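Local coordinates for Pdx2 protein (Plasmodium falciparum, PDB 2ABW) that hydrolyses glutamine to glutamate and ammonia, supplying the ammonia that is channelled to Pdx1 for the synthesis of pyridoxal 5'-phosphate (vitamin B6), at residues L9-D14 with D66-A71; T55-C60 with C90-K95; I33-V38 with G42-L47; I182-Q187 with T203-Y208. All coordinates share one frame; numbering follows the deposited sequence. Where two conformers were deposited one is given.

Interaction 1 (L9-D14 with D66-A71)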
loop_
_atom_site.group_PDB
_atom_site.type_symbol
_atom_site.label_atom_id
_atom_site.label_comp_id
_atom_site.label_asym_id
_atom_site.label_seq_id
_atom_site.Cartn_x
_atom_site.Cartn_y
_atom_site.Cartn_z
ATOM N N LEU A 9 -0.430 9.048 -3.977
ATOM C CA LEU A 9 -0.295 10.153 -2.982
ATOM C C LEU A 9 1.112 10.723 -3.160
ATOM O O LEU A 9 2.082 9.977 -3.274
ATOM C CB LEU A 9 -0.547 9.576 -1.579
ATOM C CG LEU A 9 -0.676 10.738 -0.568
ATOM C CD1 LEU A 9 -2.008 11.489 -0.666
ATOM C CD2 LEU A 9 -0.525 10.193 0.866
ATOM N N SER A 10 1.232 12.039 -3.272
ATOM C CA SER A 10 2.524 12.628 -3.687
ATOM C C SER A 10 3.107 13.695 -2.790
ATOM O O SER A 10 4.215 14.226 -3.069
ATOM C CB SER A 10 2.389 13.158 -5.084
ATOM O OG SER A 10 1.535 14.280 -5.129
ATOM N N LEU A 11 2.371 13.999 -1.751
ATOM C CA LEU A 11 2.727 15.083 -0.844
ATOM C C LEU A 11 4.096 14.903 -0.187
ATOM O O LEU A 11 4.775 15.898 0.067
ATOM C CB LEU A 11 1.626 15.220 0.203
ATOM C CG LEU A 11 0.265 15.660 -0.389
ATOM C CD1 LEU A 11 -0.843 15.494 0.552
ATOM C CD2 LEU A 11 0.332 17.043 -0.968
ATOM N N GLN A 12 4.475 13.658 0.099
ATOM C CA GLN A 12 5.669 13.336 0.805
ATOM C C GLN A 12 6.886 13.286 -0.130
ATOM O O GLN A 12 8.037 13.115 0.324
ATOM C CB GLN A 12 5.479 11.999 1.480
ATOM C CG GLN A 12 5.396 10.787 0.527
ATOM C CD GLN A 12 4.178 10.671 -0.437
ATOM O OE1 GLN A 12 3.052 11.143 -0.191
ATOM N NE2 GLN A 12 4.415 9.922 -1.510
ATOM N N GLY A 13 6.663 13.403 -1.430
ATOM C CA GLY A 13 7.807 13.326 -2.369
ATOM C C GLY A 13 8.245 11.886 -2.679
ATOM O O GLY A 13 7.646 10.903 -2.215
ATOM N N ASP A 14 9.239 11.767 -3.537
ATOM C CA ASP A 14 9.767 10.477 -3.956
ATOM C C ASP A 14 8.724 9.531 -4.526
ATOM O O ASP A 14 8.833 8.309 -4.402
ATOM C CB ASP A 14 10.512 9.828 -2.789
ATOM C CG ASP A 14 11.843 10.529 -2.485
ATOM O OD1 ASP A 14 12.507 11.112 -3.399
ATOM O OD2 ASP A 14 12.248 10.476 -1.300
ATOM N N ASP A 66 -7.213 18.220 9.179
ATOM C CA ASP A 66 -7.376 16.838 8.716
ATOM C C ASP A 66 -8.352 16.653 7.552
ATOM O O ASP A 66 -8.948 15.563 7.394
ATOM C CB ASP A 66 -7.781 15.966 9.904
ATOM C CG ASP A 66 -6.641 15.211 10.555
ATOM O OD1 ASP A 66 -5.490 15.301 10.083
ATOM O OD2 ASP A 66 -6.861 14.475 11.589
ATOM N N THR A 67 -8.436 17.593 6.641
ATOM C CA THR A 67 -9.382 17.510 5.531
ATOM C C THR A 67 -9.057 16.271 4.691
ATOM O O THR A 67 -9.935 15.467 4.378
ATOM C CB THR A 67 -9.403 18.800 4.666
ATOM O OG1 THR A 67 -10.055 19.847 5.433
ATOM C CG2 THR A 67 -10.145 18.597 3.390
ATOM N N LEU A 68 -7.803 16.126 4.320
ATOM C CA LEU A 68 -7.443 14.942 3.414
ATOM C C LEU A 68 -7.492 13.663 4.194
ATOM O O LEU A 68 -7.922 12.632 3.657
ATOM C CB LEU A 68 -6.070 15.134 2.760
ATOM C CG LEU A 68 -5.623 14.167 1.743
ATOM C CD1 LEU A 68 -6.615 14.011 0.579
ATOM C CD2 LEU A 68 -4.172 14.517 1.209
ATOM N N TYR A 69 -7.037 13.633 5.447
ATOM C CA TYR A 69 -7.114 12.446 6.298
ATOM C C TYR A 69 -8.576 11.945 6.306
ATOM O O TYR A 69 -8.883 10.790 6.042
ATOM C CB TYR A 69 -6.704 12.758 7.709
ATOM C CG TYR A 69 -6.896 11.618 8.632
ATOM C CD1 TYR A 69 -6.028 10.534 8.684
ATOM C CD2 TYR A 69 -7.997 11.567 9.444
ATOM C CE1 TYR A 69 -6.210 9.447 9.538
ATOM C CE2 TYR A 69 -8.240 10.426 10.251
ATOM C CZ TYR A 69 -7.346 9.417 10.347
ATOM O OH TYR A 69 -7.580 8.300 11.148
ATOM N N ASN A 70 -9.494 12.854 6.616
ATOM C CA ASN A 70 -10.940 12.424 6.735
ATOM C C ASN A 70 -11.434 11.938 5.370
ATOM O O ASN A 70 -12.163 10.940 5.315
ATOM C CB ASN A 70 -11.758 13.542 7.190
ATOM C CG ASN A 70 -11.448 13.962 8.641
ATOM O OD1 ASN A 70 -11.103 13.137 9.407
ATOM N ND2 ASN A 70 -11.679 15.204 8.978
ATOM N N ALA A 71 -10.997 12.560 4.272
ATOM C CA ALA A 71 -11.425 12.102 2.948
ATOM C C ALA A 71 -10.854 10.719 2.626
ATOM O O ALA A 71 -11.516 9.872 2.002
ATOM C CB ALA A 71 -11.069 13.149 1.855
#
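Leu9 and Leu11 meet Leu68 in a small apolar contact, mostly buried, between the loop that follows strand 4-9 and helix 63-77. The Leu68 methyl CD2 does the touching for the helix. Leu11 faces it tip to tip, with Leu11 CD1 3.5 Å from Leu68 CD2. Leu9 runs past in the opposite direction, and Leu9 CD1 stays 4.2 Å from the same methyl. Leu9 and Leu11 were each modelled in two conformations, so these distances describe one conformer of each. On the helix, chi1 of Leu68 (-173°) swings CG away from the backbone N and sends the branch toward the loop. In the class I glutaminase fold this loop leaves a parallel strand of the central sheet. It forms a type I beta turn from Ser10 to Gly13, closed by Gly13 N to Ser10 O at 3.1 Å. Gln12 folds back over the turn and gives NE2 to Leu9 O at 2.9 Å. That bond is fairly straight (160°). The donor stands above the carbonyl plane of Leu9, while Leu9 O lies in the amide plane of Gln12. Val38 of helix 38-42 also packs on Leu68, while Val57 and Cys60 of helix 54-60 touch Leu9 and Leu11 respectively.

Interaction 2 (T55-C60 with C90-K95)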
loop_
_atom_site.group_PDB
_atom_site.type_symbol
_atom_site.label_atom_id
_atom_site.label_comp_id
_atom_site.label_asym_id
_atom_site.label_seq_id
_atom_site.Cartn_x
_atom_site.Cartn_y
_atom_site.Cartn_z
ATOM N N THR A 55 5.128 8.869 9.495
ATOM C CA THR A 55 4.761 10.081 10.177
ATOM C C THR A 55 4.728 11.273 9.221
ATOM O O THR A 55 3.905 12.193 9.367
ATOM C CB THR A 55 5.605 10.327 11.427
ATOM O OG1 THR A 55 5.229 9.364 12.423
ATOM C CG2 THR A 55 5.340 11.670 11.934
ATOM N N THR A 56 5.639 11.275 8.264
ATOM C CA THR A 56 5.655 12.343 7.263
ATOM C C THR A 56 4.422 12.362 6.374
ATOM O O THR A 56 3.823 13.400 6.246
ATOM C CB THR A 56 6.859 12.213 6.327
ATOM O OG1 THR A 56 8.050 12.236 7.126
ATOM C CG2 THR A 56 6.888 13.373 5.346
ATOM N N VAL A 57 4.054 11.231 5.866
ATOM C CA VAL A 57 2.856 11.134 5.025
ATOM C C VAL A 57 1.643 11.539 5.844
ATOM O O VAL A 57 0.816 12.355 5.452
ATOM C CB VAL A 57 2.686 9.757 4.502
ATOM C CG1 VAL A 57 1.288 9.601 3.913
ATOM C CG2 VAL A 57 3.780 9.339 3.487
ATOM N N ARG A 58 1.559 11.079 7.095
ATOM C CA ARG A 58 0.391 11.456 7.904
ATOM C C ARG A 58 0.275 12.936 8.167
ATOM O O ARG A 58 -0.780 13.516 8.150
ATOM C CB ARG A 58 0.429 10.708 9.252
ATOM C CG ARG A 58 -0.726 10.978 10.169
ATOM C CD ARG A 58 -2.102 10.634 9.540
ATOM N NE ARG A 58 -3.243 10.962 10.400
ATOM C CZ ARG A 58 -3.856 12.135 10.519
ATOM N NH1 ARG A 58 -3.523 13.215 9.806
ATOM N NH2 ARG A 58 -4.913 12.249 11.305
ATOM N N ARG A 59 1.393 13.587 8.483
ATOM C CA ARG A 59 1.394 15.036 8.681
ATOM C C ARG A 59 0.969 15.783 7.405
ATOM O O ARG A 59 0.263 16.782 7.470
ATOM C CB ARG A 59 2.834 15.411 9.008
ATOM C CG ARG A 59 3.053 16.846 9.217
ATOM C CD ARG A 59 4.374 17.022 9.983
ATOM N NE ARG A 59 4.230 16.565 11.369
ATOM C CZ ARG A 59 5.188 16.004 12.110
ATOM N NH1 ARG A 59 6.407 15.756 11.616
ATOM N NH2 ARG A 59 4.916 15.696 13.375
ATOM N N CYS A 60 1.382 15.264 6.260
ATOM C CA CYS A 60 0.944 15.849 4.969
ATOM C C CYS A 60 -0.614 15.838 4.800
ATOM O O CYS A 60 -1.190 16.717 4.129
ATOM C CB CYS A 60 1.571 15.100 3.802
ATOM S SG CYS A 60 3.404 15.368 3.628
ATOM N N CYS A 90 1.658 1.089 4.018
ATOM C CA CYS A 90 1.208 -0.152 4.683
ATOM C C CYS A 90 1.049 0.144 6.144
ATOM O O CYS A 90 0.058 -0.289 6.733
ATOM C CB CYS A 90 2.194 -1.301 4.447
ATOM S SG CYS A 90 1.553 -2.902 4.920
ATOM N N ILE A 91 1.980 0.862 6.753
ATOM C CA ILE A 91 1.875 1.224 8.183
ATOM C C ILE A 91 0.556 2.007 8.442
ATOM O O ILE A 91 -0.194 1.671 9.368
ATOM C CB ILE A 91 3.069 2.019 8.650
ATOM C CG1 ILE A 91 4.293 1.102 8.658
ATOM C CG2 ILE A 91 2.797 2.599 10.045
ATOM C CD1 ILE A 91 5.567 1.825 8.973
ATOM N N LEU A 92 0.284 2.960 7.568
ATOM C CA LEU A 92 -0.861 3.855 7.735
ATOM C C LEU A 92 -2.196 3.191 7.404
ATOM O O LEU A 92 -3.238 3.774 7.659
ATOM C CB LEU A 92 -0.677 5.101 6.907
ATOM C CG LEU A 92 0.443 6.024 7.405
ATOM C CD1 LEU A 92 0.655 7.167 6.405
ATOM C CD2 LEU A 92 0.168 6.501 8.829
ATOM N N LEU A 93 -2.232 1.999 6.881
ATOM C CA LEU A 93 -3.487 1.176 6.794
ATOM C C LEU A 93 -3.707 0.257 8.003
ATOM O O LEU A 93 -4.719 -0.443 8.129
ATOM C CB LEU A 93 -3.506 0.337 5.539
ATOM C CG LEU A 93 -3.472 1.079 4.214
ATOM C CD1 LEU A 93 -3.434 0.177 2.984
ATOM C CD2 LEU A 93 -4.804 2.003 4.114
ATOM N N SER A 94 -2.660 0.135 8.820
ATOM C CA SER A 94 -2.670 -0.862 9.822
ATOM C C SER A 94 -3.490 -0.467 11.065
ATOM O O SER A 94 -3.504 0.685 11.492
ATOM C CB SER A 94 -1.270 -1.281 10.250
ATOM O OG SER A 94 -0.570 -1.783 9.143
ATOM N N LYS A 95 -4.059 -1.472 11.730
ATOM C CA LYS A 95 -4.829 -1.218 12.990
ATOM C C LYS A 95 -4.005 -0.800 14.154
ATOM O O LYS A 95 -4.286 0.219 14.847
ATOM C CB LYS A 95 -5.583 -2.464 13.378
ATOM C CG LYS A 95 -6.480 -2.310 14.613
ATOM C CD LYS A 95 -7.331 -3.525 14.814
ATOM C CE LYS A 95 -8.465 -3.238 15.839
ATOM N NZ LYS A 95 -8.720 -1.763 15.923
#
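Leu92 packs on Val57 and Arg58, joining helix 88-92 to helix 54-60. Helix 88-92 follows the sharp turn carrying the nucleophile Cys87, consistent with the nucleophile elbow of class I glutaminases. Cys90 comes first in this segment. Its carbonyl O takes two hydrogen bonds, from Leu93 N at 3.2 Å and from Ser94 OG, and the donors arrive from opposite faces of the carbonyl plane. Leu92 then carries the contact across. Its CG lies anti to the carbonyl carbon (chi1 -69°), and the two methyls reach the other helix. CD1 of Leu92 sits 3.5 Å from Val57 CG1 and 3.8 Å from Val57 CB, where the two side chains cross obliquely. CD2 of Leu92 lies 4.2 Å from Arg58 CB; the arginine meets Leu92 with its backbone N and the base of its side chain. The guanidinium is engaged beyond the contact: NH1 forms a salt bridge with Asp66, and NH2 bonds to Lys109 O. Tyr69 and Phe106 add cation-pi contacts. Leu92 also touches Ser54, assigned to glutamine binding, so the packing adjoins that site. Leu92 O accepts a hydrogen bond from Ser111 OG. Further on, Ser94 turns its hydroxyl back along the chain: Ser94 OG donates to Cys90 O at 2.9 Å, tilted 31° from the carbonyl plane.

Interaction 3 (I33-V38 with G42-L47)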
loop_
_atom_site.group_PDB
_atom_site.type_symbol
_atom_site.label_atom_id
_atom_site.label_comp_id
_atom_site.label_asym_id
_atom_site.label_seq_id
_atom_site.Cartn_x
_atom_site.Cartn_y
_atom_site.Cartn_z
ATOM N N ILE A 33 -2.420 9.642 -11.821
ATOM C CA ILE A 33 -2.328 11.036 -11.379
ATOM C C ILE A 33 -1.695 11.163 -10.056
ATOM O O ILE A 33 -1.736 10.242 -9.285
ATOM C CB ILE A 33 -3.733 11.731 -11.364
ATOM C CG1 ILE A 33 -4.660 11.179 -10.318
ATOM C CG2 ILE A 33 -4.410 11.633 -12.733
ATOM C CD1 ILE A 33 -5.914 12.018 -10.097
ATOM N N GLN A 34 -1.064 12.312 -9.793
ATOM C CA GLN A 34 -0.628 12.600 -8.465
ATOM C C GLN A 34 -1.863 12.931 -7.676
ATOM O O GLN A 34 -2.827 13.552 -8.189
ATOM C CB GLN A 34 0.286 13.820 -8.430
ATOM C CG GLN A 34 1.642 13.655 -9.010
ATOM C CD GLN A 34 2.451 14.962 -8.837
ATOM O OE1 GLN A 34 2.359 15.623 -7.792
ATOM N NE2 GLN A 34 3.239 15.304 -9.838
ATOM N N VAL A 35 -1.846 12.610 -6.391
ATOM C CA VAL A 35 -2.916 13.035 -5.474
ATOM C C VAL A 35 -2.308 13.881 -4.350
ATOM O O VAL A 35 -1.437 13.453 -3.616
ATOM C CB VAL A 35 -3.649 11.855 -4.877
ATOM C CG1 VAL A 35 -4.565 12.245 -3.731
ATOM C CG2 VAL A 35 -4.326 11.065 -6.048
ATOM N N ARG A 36 -2.727 15.119 -4.298
ATOM C CA ARG A 36 -2.194 16.089 -3.356
ATOM C C ARG A 36 -3.306 16.697 -2.519
ATOM O O ARG A 36 -3.038 17.427 -1.588
ATOM C CB ARG A 36 -1.564 17.198 -4.197
ATOM C CG ARG A 36 -0.500 16.788 -5.148
ATOM C CD ARG A 36 -0.445 17.834 -6.268
ATOM N NE ARG A 36 -1.573 17.605 -7.214
ATOM C CZ ARG A 36 -2.231 18.541 -7.877
ATOM N NH1 ARG A 36 -1.953 19.828 -7.699
ATOM N NH2 ARG A 36 -3.187 18.214 -8.731
ATOM N N ASN A 37 -4.569 16.420 -2.876
ATOM C CA ASN A 37 -5.689 17.069 -2.222
ATOM C C ASN A 37 -6.961 16.294 -2.492
ATOM O O ASN A 37 -6.945 15.307 -3.244
ATOM C CB ASN A 37 -5.783 18.509 -2.695
ATOM C CG ASN A 37 -5.932 18.627 -4.163
ATOM O OD1 ASN A 37 -6.784 18.036 -4.742
ATOM N ND2 ASN A 37 -5.118 19.482 -4.792
ATOM N N VAL A 38 -8.067 16.717 -1.902
ATOM C CA VAL A 38 -9.334 16.007 -2.008
ATOM C C VAL A 38 -9.934 16.054 -3.427
ATOM O O VAL A 38 -10.622 15.113 -3.831
ATOM C CB VAL A 38 -10.358 16.484 -0.967
ATOM C CG1 VAL A 38 -9.874 16.271 0.454
ATOM C CG2 VAL A 38 -10.693 17.951 -1.156
ATOM N N GLY A 42 -10.868 12.689 -5.460
ATOM C CA GLY A 42 -12.178 12.435 -6.054
ATOM C C GLY A 42 -12.171 11.865 -7.463
ATOM O O GLY A 42 -13.202 11.319 -7.948
ATOM N N LEU A 43 -11.066 12.055 -8.168
ATOM C CA LEU A 43 -10.938 11.606 -9.585
ATOM C C LEU A 43 -10.436 10.170 -9.667
ATOM O O LEU A 43 -10.326 9.563 -10.767
ATOM C CB LEU A 43 -9.958 12.458 -10.363
ATOM C CG LEU A 43 -10.321 13.921 -10.432
ATOM C CD1 LEU A 43 -9.157 14.626 -11.165
ATOM C CD2 LEU A 43 -11.690 14.146 -11.032
ATOM N N CYS A 44 -10.100 9.607 -8.536
ATOM C CA CYS A 44 -9.368 8.315 -8.482
ATOM C C CYS A 44 -10.363 7.167 -8.381
ATOM O O CYS A 44 -11.201 7.187 -7.513
ATOM C CB CYS A 44 -8.441 8.175 -7.243
ATOM S SG CYS A 44 -7.029 9.303 -7.481
ATOM N N ASP A 45 -10.135 6.074 -9.157
ATOM C CA ASP A 45 -10.837 4.843 -8.960
ATOM C C ASP A 45 -10.093 3.954 -7.917
ATOM O O ASP A 45 -10.674 3.048 -7.338
ATOM C CB ASP A 45 -10.803 4.099 -10.283
ATOM C CG ASP A 45 -11.593 4.787 -11.360
ATOM O OD1 ASP A 45 -12.726 5.268 -11.063
ATOM O OD2 ASP A 45 -11.157 4.933 -12.523
ATOM N N GLY A 46 -8.789 4.166 -7.774
ATOM C CA GLY A 46 -7.970 3.516 -6.732
ATOM C C GLY A 46 -6.815 4.398 -6.342
ATOM O O GLY A 46 -6.477 5.374 -7.105
ATOM N N LEU A 47 -6.158 4.127 -5.225
ATOM C CA LEU A 47 -5.088 5.044 -4.724
ATOM C C LEU A 47 -3.935 4.173 -4.198
ATOM O O LEU A 47 -4.175 3.132 -3.547
ATOM C CB LEU A 47 -5.647 5.897 -3.578
ATOM C CG LEU A 47 -4.665 6.801 -2.917
ATOM C CD1 LEU A 47 -4.323 7.920 -3.853
ATOM C CD2 LEU A 47 -5.176 7.322 -1.537
#
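The flat group at work across this contact is the peptide that begins at the Val38 carbonyl: Gly42 N donates to Val38 O at 2.9 Å. Nearby, one face of the Arg36 guanidinium carries Asn37 ND2, 4.3 Å above the plane and over its centre. The Val38-Gly42 bond spans one turn of the short helix 38-42. Asn37 caps the start of that helix, with OD1 accepting from Asp40 N. The helix is the link of a beta-alpha-beta crossover: strand 30-35 precedes it, strand 46-49 follows, and parallel strand 4-9 lies between the two in the sheet. Apolar side chains make the rest of the contact. Cys44 SG is the hub, 3.5 Å from Val35 CG2 and 3.9 Å from Ile33 CD1. The chi1 of Ile33 (68°) puts CG1 between the backbone N and the carbonyl carbon, a crowded position. From there CD1 also comes within 4.1 Å of Leu43 CB, the two side chains crossing at about a right angle. Val35 uses the same methyl twice: CG2 touches the sulfur and lies 3.8 Å from Leu47 CD1, meeting that leucine at a slant. Leu41 and helix 63-77 also pack on Leu47. The site is far from the annotated active-site residues. Across the two segments the side chains meet through methyls, methylenes and a thiol sulfur, so van der Waals packing holds them, buried at Val35, Cys44 and Leu47 and more open at Ile33 and Leu43, while the single hydrogen bond joins backbone to backbone.

Interaction 4 (I182-Q187 with T203-Y208)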
loop_
_atom_site.group_PDB
_atom_site.type_symbol
_atom_site.label_atom_id
_atom_site.label_comp_id
_atom_site.label_asym_id
_atom_site.label_seq_id
_atom_site.Cartn_x
_atom_site.Cartn_y
_atom_site.Cartn_z
ATOM N N ILE A 182 5.679 -12.196 6.698
ATOM C CA ILE A 182 4.559 -11.758 5.863
ATOM C C ILE A 182 4.975 -10.510 5.099
ATOM O O ILE A 182 5.302 -9.495 5.699
ATOM C CB ILE A 182 3.325 -11.466 6.725
ATOM C CG1 ILE A 182 2.905 -12.730 7.490
ATOM C CG2 ILE A 182 2.141 -10.906 5.852
ATOM C CD1 ILE A 182 1.759 -12.508 8.500
ATOM N N ALA A 183 4.941 -10.617 3.761
ATOM C CA ALA A 183 5.330 -9.546 2.877
ATOM C C ALA A 183 4.143 -8.710 2.336
ATOM O O ALA A 183 4.319 -7.543 2.038
ATOM C CB ALA A 183 6.211 -10.092 1.710
ATOM N N ALA A 184 3.004 -9.357 2.125
ATOM C CA ALA A 184 1.844 -8.714 1.517
ATOM C C ALA A 184 0.613 -9.315 2.099
ATOM O O ALA A 184 0.485 -10.520 2.368
ATOM C CB ALA A 184 1.878 -8.918 0.062
ATOM N N VAL A 185 -0.353 -8.431 2.386
ATOM C CA VAL A 185 -1.675 -8.836 2.884
ATOM C C VAL A 185 -2.743 -8.125 2.084
ATOM O O VAL A 185 -2.487 -7.039 1.522
ATOM C CB VAL A 185 -1.865 -8.479 4.383
ATOM C CG1 VAL A 185 -0.969 -9.418 5.235
ATOM C CG2 VAL A 185 -1.600 -7.034 4.736
ATOM N N GLU A 186 -3.924 -8.702 2.080
ATOM C CA GLU A 186 -5.051 -8.086 1.393
ATOM C C GLU A 186 -6.281 -8.269 2.256
ATOM O O GLU A 186 -6.546 -9.374 2.767
ATOM C CB GLU A 186 -5.198 -8.742 0.002
ATOM C CG GLU A 186 -6.259 -8.026 -0.888
ATOM C CD GLU A 186 -6.174 -8.471 -2.348
ATOM O OE1 GLU A 186 -5.544 -9.537 -2.613
ATOM O OE2 GLU A 186 -6.803 -7.872 -3.205
ATOM N N GLN A 187 -7.090 -7.242 2.388
ATOM C CA GLN A 187 -8.310 -7.338 3.217
ATOM C C GLN A 187 -9.346 -6.442 2.533
ATOM O O GLN A 187 -9.123 -5.244 2.472
ATOM C CB GLN A 187 -8.112 -6.842 4.641
ATOM C CG GLN A 187 -9.370 -7.076 5.502
ATOM C CD GLN A 187 -9.187 -6.671 6.888
ATOM O OE1 GLN A 187 -8.083 -6.241 7.303
ATOM N NE2 GLN A 187 -10.304 -6.739 7.660
ATOM N N THR A 203 6.768 -5.757 -12.614
ATOM C CA THR A 203 5.606 -4.906 -12.324
ATOM C C THR A 203 4.433 -5.749 -11.750
ATOM O O THR A 203 3.268 -5.361 -11.901
ATOM C CB THR A 203 5.109 -4.131 -13.566
ATOM O OG1 THR A 203 4.899 -5.045 -14.633
ATOM C CG2 THR A 203 6.161 -3.024 -14.005
ATOM N N ALA A 204 4.712 -6.872 -11.133
ATOM C CA ALA A 204 3.635 -7.864 -10.791
ATOM C C ALA A 204 2.626 -7.222 -9.871
ATOM O O ALA A 204 1.412 -7.393 -10.064
ATOM C CB ALA A 204 4.253 -9.058 -10.101
ATOM N N PHE A 205 3.059 -6.543 -8.796
ATOM C CA PHE A 205 2.092 -5.999 -7.830
ATOM C C PHE A 205 1.283 -4.828 -8.413
ATOM O O PHE A 205 0.127 -4.578 -8.050
ATOM C CB PHE A 205 2.750 -5.677 -6.503
ATOM C CG PHE A 205 3.075 -6.969 -5.712
ATOM C CD1 PHE A 205 4.231 -7.651 -5.977
ATOM C CD2 PHE A 205 2.136 -7.522 -4.857
ATOM C CE1 PHE A 205 4.494 -8.856 -5.324
ATOM C CE2 PHE A 205 2.428 -8.734 -4.192
ATOM C CZ PHE A 205 3.547 -9.400 -4.498
ATOM N N GLN A 206 1.959 -4.051 -9.265
ATOM C CA GLN A 206 1.258 -3.005 -9.977
ATOM C C GLN A 206 0.144 -3.585 -10.847
ATOM O O GLN A 206 -1.011 -3.085 -10.887
ATOM C CB GLN A 206 2.215 -2.171 -10.865
ATOM C CG GLN A 206 3.140 -1.288 -10.028
ATOM C CD GLN A 206 4.361 -1.966 -9.475
ATOM O OE1 GLN A 206 4.608 -3.100 -9.819
ATOM N NE2 GLN A 206 5.146 -1.231 -8.668
ATOM N N GLN A 207 0.436 -4.631 -11.552
ATOM C CA GLN A 207 -0.548 -5.306 -12.391
ATOM C C GLN A 207 -1.683 -5.843 -11.558
ATOM O O GLN A 207 -2.860 -5.686 -11.923
ATOM C CB GLN A 207 0.136 -6.392 -13.172
ATOM C CG GLN A 207 -0.892 -7.000 -14.152
ATOM C CD GLN A 207 -0.322 -8.140 -14.994
ATOM O OE1 GLN A 207 0.868 -8.515 -14.879
ATOM N NE2 GLN A 207 -1.154 -8.691 -15.801
ATOM N N TYR A 208 -1.378 -6.475 -10.441
ATOM C CA TYR A 208 -2.398 -7.020 -9.536
ATOM C C TYR A 208 -3.292 -5.911 -9.009
ATOM O O TYR A 208 -4.528 -6.013 -8.971
ATOM C CB TYR A 208 -1.739 -7.691 -8.368
ATOM C CG TYR A 208 -2.681 -8.380 -7.461
ATOM C CD1 TYR A 208 -3.314 -9.562 -7.867
ATOM C CD2 TYR A 208 -2.955 -7.928 -6.226
ATOM C CE1 TYR A 208 -4.184 -10.219 -7.007
ATOM C CE2 TYR A 208 -3.770 -8.607 -5.362
ATOM C CZ TYR A 208 -4.388 -9.745 -5.750
ATOM O OH TYR A 208 -5.269 -10.494 -4.934
#
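Glu186 and Tyr208 reach each other because both side chains extend with CG opposite the backbone N, at chi1 -173° for Glu186 and -175° for Tyr208. The glutamate is also stretched beyond CG, and the two groups come from opposite directions. This joins strand 180-187, in the antiparallel half of the central mixed sheet of the glutaminase fold, to the first turns of the C-terminal helix 204-219. Tyr208 OH donates to Glu186 OE1 in a short hydrogen bond of 2.5 Å. OE1 receives it on its syn lone pair, the side of the other oxygen. OE1 also lies at the edge of the tyrosine ring, in its plane, 3.3 Å from Tyr208 CZ. The carboxylate itself is turned 74° from the ring. Its second oxygen, OE2, forms a salt bridge with Lys212 one turn further along the helix. Both oxygens are thus tied to the same helix, which should limit rotation of the carboxylate, and the lysine probably favours its charged form. Earlier in the strand, Ala183 and Ala184 both face Ala170 in a classic beta bulge. Ala184 points toward the helix and meets Phe205, which belongs to an aromatic group: Phe195 meets its ring edge-to-face, and Phe144 packs against both Phe205 and Tyr208. The Phe205 side chain is about 9 Å from that of Glu198 and about 10 Å from that of His196, the charge-relay residues. The apolar touch on the strand is made by one methyl, with Ala184 CB 4.3 Å from Phe205 CE2.

Overall arrangement
Interaction 1 touches both interaction 2 and interaction 3, which do not touch each other (nearest atoms about 6 Å apart), while interaction 4 lies apart. Interactions 1 and 2 have centres 10 Å apart and are joined by the Asp66-Arg58 salt bridge and by Leu9 packing on Val57. Interaction 3 is nested in the chain loop closed by interaction 1 and touches it through Ser10, whose N probably bonds to Val35 O. Interaction 4 is 22 Å from interaction 1, centre to centre, on the opposite side of the chain's centre. Interactions 3 and 4 reach the same sheet, with centres 20 Å apart. Interaction 2 adjoins Ser54 and the turn of Cys87; the charge-relay residues lie toward interaction 4.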